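PDB 7D8M: Dye-decolorizing peroxidase from Irpex lacteus, which probably works as a heme b peroxidase of the DyP family, reducing hydrogen peroxide while oxidising dyes and other substrates. Local coordinates for residues A[223-228]-A[338-343]; A[53-56]-A[62-65]; A[412-415]-A[419-422]. All blocks are in the same frame, centred on the assembly; numbering follows the deposited sequence.

How the contacts relate
Contact 1 belongs to the heme site, where Leu224 and Gln226 help to line the cofactor pocket and the Leu224 side chain lies about 8 Å from that of the axial ligand His312. Contact 3 lies farther from the heme: its Leu413 side chain is about 9 Å from that of His312 but about 14 Å from the heme. Contact 2 lies away from the heme site, in the part of the chain belonging to the dimeric alpha+beta barrel domain family. Centre to centre, contact 1 is about 28 Å from contact 2 and about 27 Å from contact 3, whereas contacts 2 and 3 are about 47 Å apart, on opposite sides of the chain's centre. None touches another.

Contact 1. Residues A[223-228]-A[338-343]; sequences KLKQLV and TPYGPE. With HEM (protoporphyrin IX containing Fe), chain B.
Lys223 and Tyr340 carry this contact, their side chains crossing at about a right angle. CB of Lys223 lies back from the tyrosine. CG is anti to the backbone N (chi1 -179°), which sends the chain past the phenol; CG comes within 3.8 Å of Tyr340 CE2. CD is a spacer, but CE reaches the phenolic end, 3.5 Å from Tyr340 CZ. A bend at the last torsion, chi4 -76°, turns the ammonium back, and NZ donates a hydrogen bond of 2.9 Å to Tyr340 OH.

Both polar ends have further partners. Lys223 NZ also forms salt bridges with Asp357 and Glu110 and a hydrogen bond to Asn431, while Tyr340 OH is hydrogen-bonded to Asp357. Asp357 thus engages both ends of the pair, and the two acids probably balance the lysine's charge in this buried spot.

The phenol itself hangs over the 223-226 backbone, its CB directed at that strand. Its hydroxyl oxygen lies 3.3 Å from Lys225 CA, and Tyr340 CE2 is 3.8 Å from Leu224 O.

Leu224 and Gln226 serve the cofactor instead. Leu224 CD1 packs 3.7 Å from vinyl carbon CAB of the heme, and Gln226 NE2, hydrogen-bonded to Glu166, is 3.6 Å from methyl carbon CMB. The axes of strands 223-226 and 338-340 come no closer than 8.7 Å, because strand 359-366 lies between them in the sheet. With strand 428-438 they make a four-stranded antiparallel sheet of order 2-3-1-4, the ferredoxin-like topology found in DyP-type peroxidases, here contributing to the heme pocket.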
loop_
_atom_site.group_PDB
_atom_site.type_symbol
_atom_site.label_atom_id
_atom_site.label_comp_id
_atom_site.label_asym_id
_atom_site.label_seq_id
_atom_site.Cartn_x
_atom_site.Cartn_y
_atom_site.Cartn_z
ATOM N N LYS A 223 -6.695 -6.792 -1.009
ATOM C CA LYS A 223 -7.080 -7.364 0.274
ATOM C C LYS A 223 -6.064 -8.447 0.630
ATOM O O LYS A 223 -6.063 -9.522 0.020
ATOM C CB LYS A 223 -8.489 -7.940 0.221
ATOM C CG LYS A 223 -8.928 -8.524 1.550
ATOM C CD LYS A 223 -10.395 -8.938 1.543
ATOM C CE LYS A 223 -10.805 -9.498 2.894
ATOM N NZ LYS A 223 -10.288 -10.885 3.091
ATOM N N LEU A 224 -5.210 -8.172 1.627
ATOM C CA LEU A 224 -4.100 -9.056 2.004
ATOM C C LEU A 224 -4.382 -9.652 3.378
ATOM O O LEU A 224 -4.215 -8.988 4.406
ATOM C CB LEU A 224 -2.774 -8.300 1.979
ATOM C CG LEU A 224 -2.441 -7.671 0.620
ATOM C CD1 LEU A 224 -1.154 -6.873 0.698
ATOM C CD2 LEU A 224 -2.376 -8.725 -0.501
ATOM N N LYS A 225 -4.836 -10.902 3.379
ATOM C CA LYS A 225 -5.131 -11.626 4.608
ATOM C C LYS A 225 -3.840 -11.993 5.335
ATOM O O LYS A 225 -2.858 -12.382 4.705
ATOM C CB LYS A 225 -5.923 -12.886 4.270
ATOM C CG LYS A 225 -6.194 -13.823 5.426
ATOM C CD LYS A 225 -6.704 -15.166 4.889
ATOM C CE LYS A 225 -7.843 -15.737 5.727
ATOM N NZ LYS A 225 -8.730 -16.595 4.886
ATOM N N GLN A 226 -3.839 -11.876 6.665
ATOM C CA GLN A 226 -2.639 -12.102 7.470
ATOM C C GLN A 226 -2.858 -13.224 8.475
ATOM O O GLN A 226 -3.864 -13.235 9.198
ATOM C CB GLN A 226 -2.222 -10.824 8.214
ATOM C CG GLN A 226 -1.585 -9.774 7.309
ATOM C CD GLN A 226 -1.348 -8.452 8.010
ATOM O OE1 GLN A 226 -2.111 -7.500 7.833
ATOM N NE2 GLN A 226 -0.276 -8.379 8.803
ATOM N N LEU A 227 -1.883 -14.140 8.548
ATOM C CA LEU A 227 -1.901 -15.276 9.468
ATOM C C LEU A 227 -0.931 -14.949 10.598
ATOM O O LEU A 227 0.244 -15.318 10.563
ATOM C CB LEU A 227 -1.513 -16.567 8.752
ATOM C CG LEU A 227 -2.201 -16.875 7.420
ATOM C CD1 LEU A 227 -1.797 -18.247 6.879
ATOM C CD2 LEU A 227 -3.741 -16.743 7.565
ATOM N N VAL A 228 -1.436 -14.257 11.610
ATOM C CA VAL A 228 -0.592 -13.681 12.657
ATOM C C VAL A 228 -0.060 -14.752 13.607
ATOM O O VAL A 228 1.154 -14.764 13.887
ATOM C CB VAL A 228 -1.353 -12.588 13.426
ATOM C CG1 VAL A 228 -0.445 -11.942 14.463
ATOM C CG2 VAL A 228 -1.893 -11.552 12.459
ATOM N N THR A 338 -5.323 0.411 5.393
ATOM C CA THR A 338 -5.779 0.289 6.770
ATOM C C THR A 338 -5.936 -1.182 7.127
ATOM O O THR A 338 -6.490 -1.954 6.328
ATOM C CB THR A 338 -7.131 1.008 6.967
ATOM O OG1 THR A 338 -7.032 2.347 6.469
ATOM C CG2 THR A 338 -7.544 1.041 8.436
ATOM N N PRO A 339 -5.470 -1.601 8.308
ATOM C CA PRO A 339 -5.752 -2.970 8.764
ATOM C C PRO A 339 -7.247 -3.262 8.777
ATOM O O PRO A 339 -8.084 -2.367 8.924
ATOM C CB PRO A 339 -5.155 -3.014 10.181
ATOM C CG PRO A 339 -4.177 -1.897 10.242
ATOM C CD PRO A 339 -4.628 -0.844 9.254
ATOM N N TYR A 340 -7.586 -4.538 8.598
ATOM C CA TYR A 340 -8.970 -4.980 8.699
ATOM C C TYR A 340 -9.033 -6.207 9.595
ATOM O O TYR A 340 -8.048 -6.948 9.732
ATOM C CB TYR A 340 -9.594 -5.283 7.301
ATOM C CG TYR A 340 -9.195 -6.614 6.656
ATOM C CD1 TYR A 340 -9.867 -7.799 6.960
ATOM C CD2 TYR A 340 -8.164 -6.672 5.725
ATOM C CE1 TYR A 340 -9.498 -9.016 6.363
ATOM C CE2 TYR A 340 -7.787 -7.883 5.127
ATOM C CZ TYR A 340 -8.451 -9.043 5.454
ATOM O OH TYR A 340 -8.091 -10.226 4.852
ATOM N N GLY A 341 -10.196 -6.408 10.221
ATOM C CA GLY A 341 -10.421 -7.564 11.060
ATOM C C GLY A 341 -10.117 -7.316 12.524
ATOM O O GLY A 341 -9.410 -6.372 12.894
ATOM N N PRO A 342 -10.636 -8.175 13.390
ATOM C CA PRO A 342 -10.447 -7.988 14.830
ATOM C C PRO A 342 -9.069 -8.447 15.297
ATOM O O PRO A 342 -8.265 -9.015 14.552
ATOM C CB PRO A 342 -11.547 -8.865 15.433
ATOM C CG PRO A 342 -11.659 -9.992 14.469
ATOM C CD PRO A 342 -11.399 -9.401 13.092
ATOM N N GLU A 343 -8.813 -8.190 16.571
ATOM C CA GLU A 343 -7.573 -8.616 17.180
ATOM C C GLU A 343 -7.515 -10.137 17.271
ATOM O O GLU A 343 -8.527 -10.835 17.176
ATOM C CB GLU A 343 -7.428 -7.999 18.568
ATOM C CG GLU A 343 -7.278 -6.489 18.533
ATOM C CD GLU A 343 -5.991 -6.075 17.849
ATOM O OE1 GLU A 343 -4.929 -6.143 18.501
ATOM O OE2 GLU A 343 -6.039 -5.702 16.657
HETATM C CHA HEM B . 6.852 -0.657 4.492
HETATM C CHB HEM B . 4.123 -4.174 6.417
HETATM C CHC HEM B . 2.347 -5.164 2.003
HETATM C CHD HEM B . 5.445 -1.994 0.032
HETATM C C1A HEM B . 6.260 -1.500 5.406
HETATM C C2A HEM B . 6.438 -1.465 6.845
HETATM C C3A HEM B . 5.668 -2.433 7.374
HETATM C C4A HEM B . 4.985 -3.106 6.289
HETATM C CMA HEM B . 5.503 -2.808 8.858
HETATM C CAA HEM B . 7.353 -0.463 7.599
HETATM C CBA HEM B . 6.576 0.807 7.944
HETATM C CGA HEM B . 6.895 1.935 6.982
HETATM O O1A HEM B . 8.065 2.045 6.545
HETATM O O2A HEM B . 5.981 2.748 6.670
HETATM C C1B HEM B . 3.384 -4.714 5.392
HETATM C C2B HEM B . 2.347 -5.707 5.551
HETATM C C3B HEM B . 1.865 -5.988 4.325
HETATM C C4B HEM B . 2.571 -5.169 3.365
HETATM C CMB HEM B . 1.950 -6.321 6.926
HETATM C CAB HEM B . 0.730 -6.955 3.908
HETATM C CBB HEM B . -0.202 -7.407 4.754
HETATM C C1C HEM B . 3.072 -4.450 1.063
HETATM C C2C HEM B . 2.976 -4.567 -0.382
HETATM C C3C HEM B . 3.833 -3.680 -0.928
HETATM C C4C HEM B . 4.509 -2.997 0.160
HETATM C CMC HEM B . 2.007 -5.541 -1.096
HETATM C CAC HEM B . 4.152 -3.394 -2.419
HETATM C CBC HEM B . 3.951 -4.293 -3.398
HETATM C C1D HEM B . 5.999 -1.276 1.070
HETATM C C2D HEM B . 6.770 -0.047 0.968
HETATM C C3D HEM B . 7.159 0.314 2.192
HETATM C C4D HEM B . 6.648 -0.671 3.128
HETATM C CMD HEM B . 7.110 0.723 -0.318
HETATM C CAD HEM B . 8.009 1.550 2.546
HETATM C CBD HEM B . 9.488 1.159 2.466
HETATM C CGD HEM B . 10.396 2.349 2.697
HETATM O O1D HEM B . 11.431 2.178 3.391
HETATM O O2D HEM B . 10.086 3.468 2.201
HETATM N NA HEM B . 5.378 -2.514 5.105
HETATM N NB HEM B . 3.500 -4.401 4.044
HETATM N NC HEM B . 4.020 -3.495 1.349
HETATM N ND HEM B . 5.927 -1.623 2.408
HETATM FE FE HEM B . 4.810 -3.137 3.205
#

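Contact 2. Residues A[53-56]-A[62-65]; sequences VATI and NQPL
The flat carboxamide of Gln63 meets Thr55 and Ile56 through its nitrogen, and no other flat group of the two segments is stacked on either of its faces. Beyond NE2 lie two backbone oxygens, both displaced toward the same face. Thr55 O accepts a hydrogen bond from NE2 at 3.2 Å, with an N-H...O angle of 147°, and stands 19° out of the amide plane. Seen from the acceptor, NE2 lies in the carbonyl plane of Thr55, on a lone pair. Ile56 O is nearer, 2.9 Å from NE2, yet it sits close to the extension of the CD-NE2 bond, between the two N-H directions, and the angle is too poor for a hydrogen bond.

The puckered Pro64 ring meets the threonine methyl tip to tip, Thr55 CG2 4.0 Å from Pro64 CD. Thr55 holds this methyl anti to its own backbone N, directed at the loop, where it also comes within 3.6 Å of Asn62 O. The same methyl lies 4.2 Å from Gln63 CG, so it borders three consecutive loop residues. Gln63 is extended beyond CG (chi2 -179°), which carries its amide across the end of the short helix to the carbonyls of Thr55 and Ile56. With an alanine in its place, Thr55 O would probably lose this side-chain donor and the Thr55 methyl the cover of CG.

Helix 53-57 is thereby joined to the loop leading into strand 67-72. The loop also meets helix 129-143, Pro64 touching Tyr135. Chemically the tie is neutral, one moderately bent N-H...O bond beside a small apolar patch; its donor stands at the carboxyl end of a short helix, where the carbonyl oxygens probably carry a concentration of partial negative charge that suits an N-H donor.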
loop_
_atom_site.group_PDB
_atom_site.type_symbol
_atom_site.label_atom_id
_atom_site.label_comp_id
_atom_site.label_asym_id
_atom_site.label_seq_id
_atom_site.Cartn_x
_atom_site.Cartn_y
_atom_site.Cartn_z
ATOM N N VAL A 53 -7.506 17.165 -0.937
ATOM C CA VAL A 53 -6.320 17.386 -0.111
ATOM C C VAL A 53 -6.517 18.622 0.758
ATOM O O VAL A 53 -6.266 18.605 1.968
ATOM C CB VAL A 53 -5.071 17.525 -1.002
ATOM C CG1 VAL A 53 -3.899 18.112 -0.212
ATOM C CG2 VAL A 53 -4.698 16.186 -1.627
ATOM N N ALA A 54 -6.990 19.712 0.146
ATOM C CA ALA A 54 -7.133 20.972 0.871
ATOM C C ALA A 54 -8.052 20.817 2.077
ATOM O O ALA A 54 -7.760 21.338 3.158
ATOM C CB ALA A 54 -7.645 22.064 -0.070
ATOM N N THR A 55 -9.155 20.086 1.920
ATOM C CA THR A 55 -10.072 19.894 3.040
ATOM C C THR A 55 -9.426 19.078 4.157
ATOM O O THR A 55 -9.597 19.388 5.344
ATOM C CB THR A 55 -11.353 19.219 2.555
ATOM O OG1 THR A 55 -11.985 20.043 1.561
ATOM C CG2 THR A 55 -12.314 19.005 3.711
ATOM N N ILE A 56 -8.678 18.030 3.807
ATOM C CA ILE A 56 -8.105 17.180 4.845
ATOM C C ILE A 56 -7.105 17.969 5.684
ATOM O O ILE A 56 -7.116 17.893 6.917
ATOM C CB ILE A 56 -7.472 15.923 4.215
ATOM C CG1 ILE A 56 -8.550 15.057 3.543
ATOM C CG2 ILE A 56 -6.684 15.127 5.258
ATOM C CD1 ILE A 56 -8.049 13.647 3.175
ATOM N N ASN A 62 -14.228 23.044 8.350
ATOM C CA ASN A 62 -14.790 22.756 7.037
ATOM C C ASN A 62 -14.707 21.283 6.665
ATOM O O ASN A 62 -14.848 20.943 5.484
ATOM C CB ASN A 62 -14.104 23.608 5.969
ATOM C CG ASN A 62 -14.025 25.066 6.362
ATOM O OD1 ASN A 62 -15.033 25.668 6.753
ATOM N ND2 ASN A 62 -12.835 25.648 6.252
ATOM N N GLN A 63 -14.496 20.407 7.641
ATOM C CA GLN A 63 -14.410 19.007 7.266
ATOM C C GLN A 63 -15.743 18.306 7.465
ATOM O O GLN A 63 -16.401 18.506 8.492
ATOM C CB GLN A 63 -13.347 18.300 8.099
ATOM C CG GLN A 63 -11.947 18.807 7.853
ATOM C CD GLN A 63 -10.925 18.067 8.692
ATOM O OE1 GLN A 63 -11.284 17.324 9.606
ATOM N NE2 GLN A 63 -9.647 18.258 8.381
ATOM N N PRO A 64 -16.167 17.473 6.522
ATOM C CA PRO A 64 -17.404 16.710 6.706
ATOM C C PRO A 64 -17.190 15.561 7.688
ATOM O O PRO A 64 -16.072 15.252 8.096
ATOM C CB PRO A 64 -17.714 16.198 5.298
ATOM C CG PRO A 64 -16.373 16.091 4.640
ATOM C CD PRO A 64 -15.460 17.113 5.279
ATOM N N LEU A 65 -18.299 14.919 8.066
ATOM C CA LEU A 65 -18.207 13.846 9.051
ATOM C C LEU A 65 -17.448 12.636 8.512
ATOM O O LEU A 65 -16.844 11.891 9.292
ATOM C CB LEU A 65 -19.604 13.446 9.517
ATOM C CG LEU A 65 -20.236 14.458 10.474
ATOM C CD1 LEU A 65 -21.563 13.941 11.000
ATOM C CD2 LEU A 65 -19.286 14.749 11.618
#

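Contact 3. Residues A[412-415]-A[419-422]; sequences GLDP and SESF
Leu413 and Phe422 cross obliquely, the leucine meeting the CD1-CE1 side of the ring at a slant. Leu413 CB is 3.6 Å from Phe422 CD1 and about as near to CE1, while its CD1 methyl reaches back toward the ring's root, 3.9 Å from Phe422 CG. Both CB atoms are directed at the opposing segment. The next backbone step continues along the ring, bringing Asp414 N within 3.7 Å of Phe422 CE1.

Asp414 and Glu420 also meet at an angle, their carboxylate planes turned 69° apart. Glu420 reaches across in extended form, with CG anti to the backbone N (chi1 176°), and its OE1 comes to 2.7 Å from Asp414 OD2. Two acid oxygens so close suggest that a proton is shared or held by one of them. Both residues touch a crystal neighbour, which may influence this meeting. The other aspartate oxygen, OD1, bonds to Arg416 N in an Asx turn, which probably helps to fix the rotation of the carboxylate.

These pairs close the base of the loop of a small antiparallel hairpin, strands 409-411 and 421-423, in which Phe422 is backbone-bonded to Thr410. Gly412, with a positive phi of 82°, lets the chain turn away from the first strand. From there a water takes over the bridging: it accepts from Asp414 N at 2.9 Å and donates to Glu420 O at the same distance. Helix 249-261 covers the apolar side, Leu256 touching both Leu413 and Phe422, with Met260 also against the leucine. Arg259 of that helix donates through NE to Leu413 O, tying the loop backbone to the helix.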
loop_
_atom_site.group_PDB
_atom_site.type_symbol
_atom_site.label_atom_id
_atom_site.label_comp_id
_atom_site.label_asym_id
_atom_site.label_seq_id
_atom_site.Cartn_x
_atom_site.Cartn_y
_atom_site.Cartn_z
ATOM N N GLY A 412 20.098 -14.445 4.102
ATOM C CA GLY A 412 20.641 -13.270 4.758
ATOM C C GLY A 412 19.954 -12.835 6.038
ATOM O O GLY A 412 20.376 -11.833 6.637
ATOM N N LEU A 413 18.921 -13.549 6.484
ATOM C CA LEU A 413 18.183 -13.115 7.670
ATOM C C LEU A 413 18.981 -13.334 8.954
ATOM O O LEU A 413 18.805 -12.585 9.920
ATOM C CB LEU A 413 16.850 -13.844 7.754
ATOM C CG LEU A 413 15.868 -13.562 6.618
ATOM C CD1 LEU A 413 14.603 -14.334 6.889
ATOM C CD2 LEU A 413 15.589 -12.063 6.515
ATOM N N ASP A 414 19.855 -14.348 8.984
ATOM C CA ASP A 414 20.727 -14.586 10.132
ATOM C C ASP A 414 21.957 -13.688 10.038
ATOM O O ASP A 414 22.785 -13.858 9.136
ATOM C CB ASP A 414 21.136 -16.061 10.203
ATOM C CG ASP A 414 21.840 -16.413 11.507
ATOM O OD1 ASP A 414 22.265 -15.492 12.227
ATOM O OD2 ASP A 414 21.971 -17.616 11.814
ATOM N N PRO A 415 22.116 -12.723 10.947
ATOM C CA PRO A 415 23.238 -11.785 10.816
ATOM C C PRO A 415 24.584 -12.451 11.012
ATOM O O PRO A 415 25.602 -11.881 10.599
ATOM C CB PRO A 415 22.962 -10.742 11.907
ATOM C CG PRO A 415 22.073 -11.447 12.896
ATOM C CD PRO A 415 21.273 -12.449 12.128
ATOM N N SER A 419 24.568 -17.034 4.628
ATOM C CA SER A 419 24.268 -18.161 3.758
ATOM C C SER A 419 23.092 -18.997 4.228
ATOM O O SER A 419 22.604 -19.829 3.454
ATOM C CB SER A 419 25.500 -19.073 3.637
ATOM O OG SER A 419 26.654 -18.329 3.283
ATOM N N GLU A 420 22.655 -18.843 5.474
ATOM C CA GLU A 420 21.567 -19.670 5.978
ATOM C C GLU A 420 20.253 -19.313 5.290
ATOM O O GLU A 420 19.849 -18.147 5.264
ATOM C CB GLU A 420 21.417 -19.503 7.484
ATOM C CG GLU A 420 20.235 -20.276 8.017
ATOM C CD GLU A 420 20.017 -20.078 9.494
ATOM O OE1 GLU A 420 20.890 -19.464 10.141
ATOM O OE2 GLU A 420 18.974 -20.545 10.010
ATOM N N SER A 421 19.578 -20.323 4.750
ATOM C CA SER A 421 18.280 -20.135 4.119
ATOM C C SER A 421 17.157 -20.221 5.147
ATOM O O SER A 421 17.229 -20.994 6.107
ATOM C CB SER A 421 18.080 -21.179 3.020
ATOM O OG SER A 421 16.721 -21.534 2.883
ATOM N N PHE A 422 16.129 -19.398 4.950
ATOM C CA PHE A 422 14.881 -19.483 5.696
ATOM C C PHE A 422 13.763 -19.725 4.698
ATOM O O PHE A 422 13.565 -18.920 3.783
ATOM C CB PHE A 422 14.600 -18.201 6.484
ATOM C CG PHE A 422 15.491 -18.014 7.675
ATOM C CD1 PHE A 422 16.756 -17.469 7.529
ATOM C CD2 PHE A 422 15.062 -18.383 8.939
ATOM C CE1 PHE A 422 17.577 -17.296 8.627
ATOM C CE2 PHE A 422 15.884 -18.217 10.045
ATOM C CZ PHE A 422 17.141 -17.668 9.887
HETATM O O HOH W 1 20.905 -15.918 6.744
#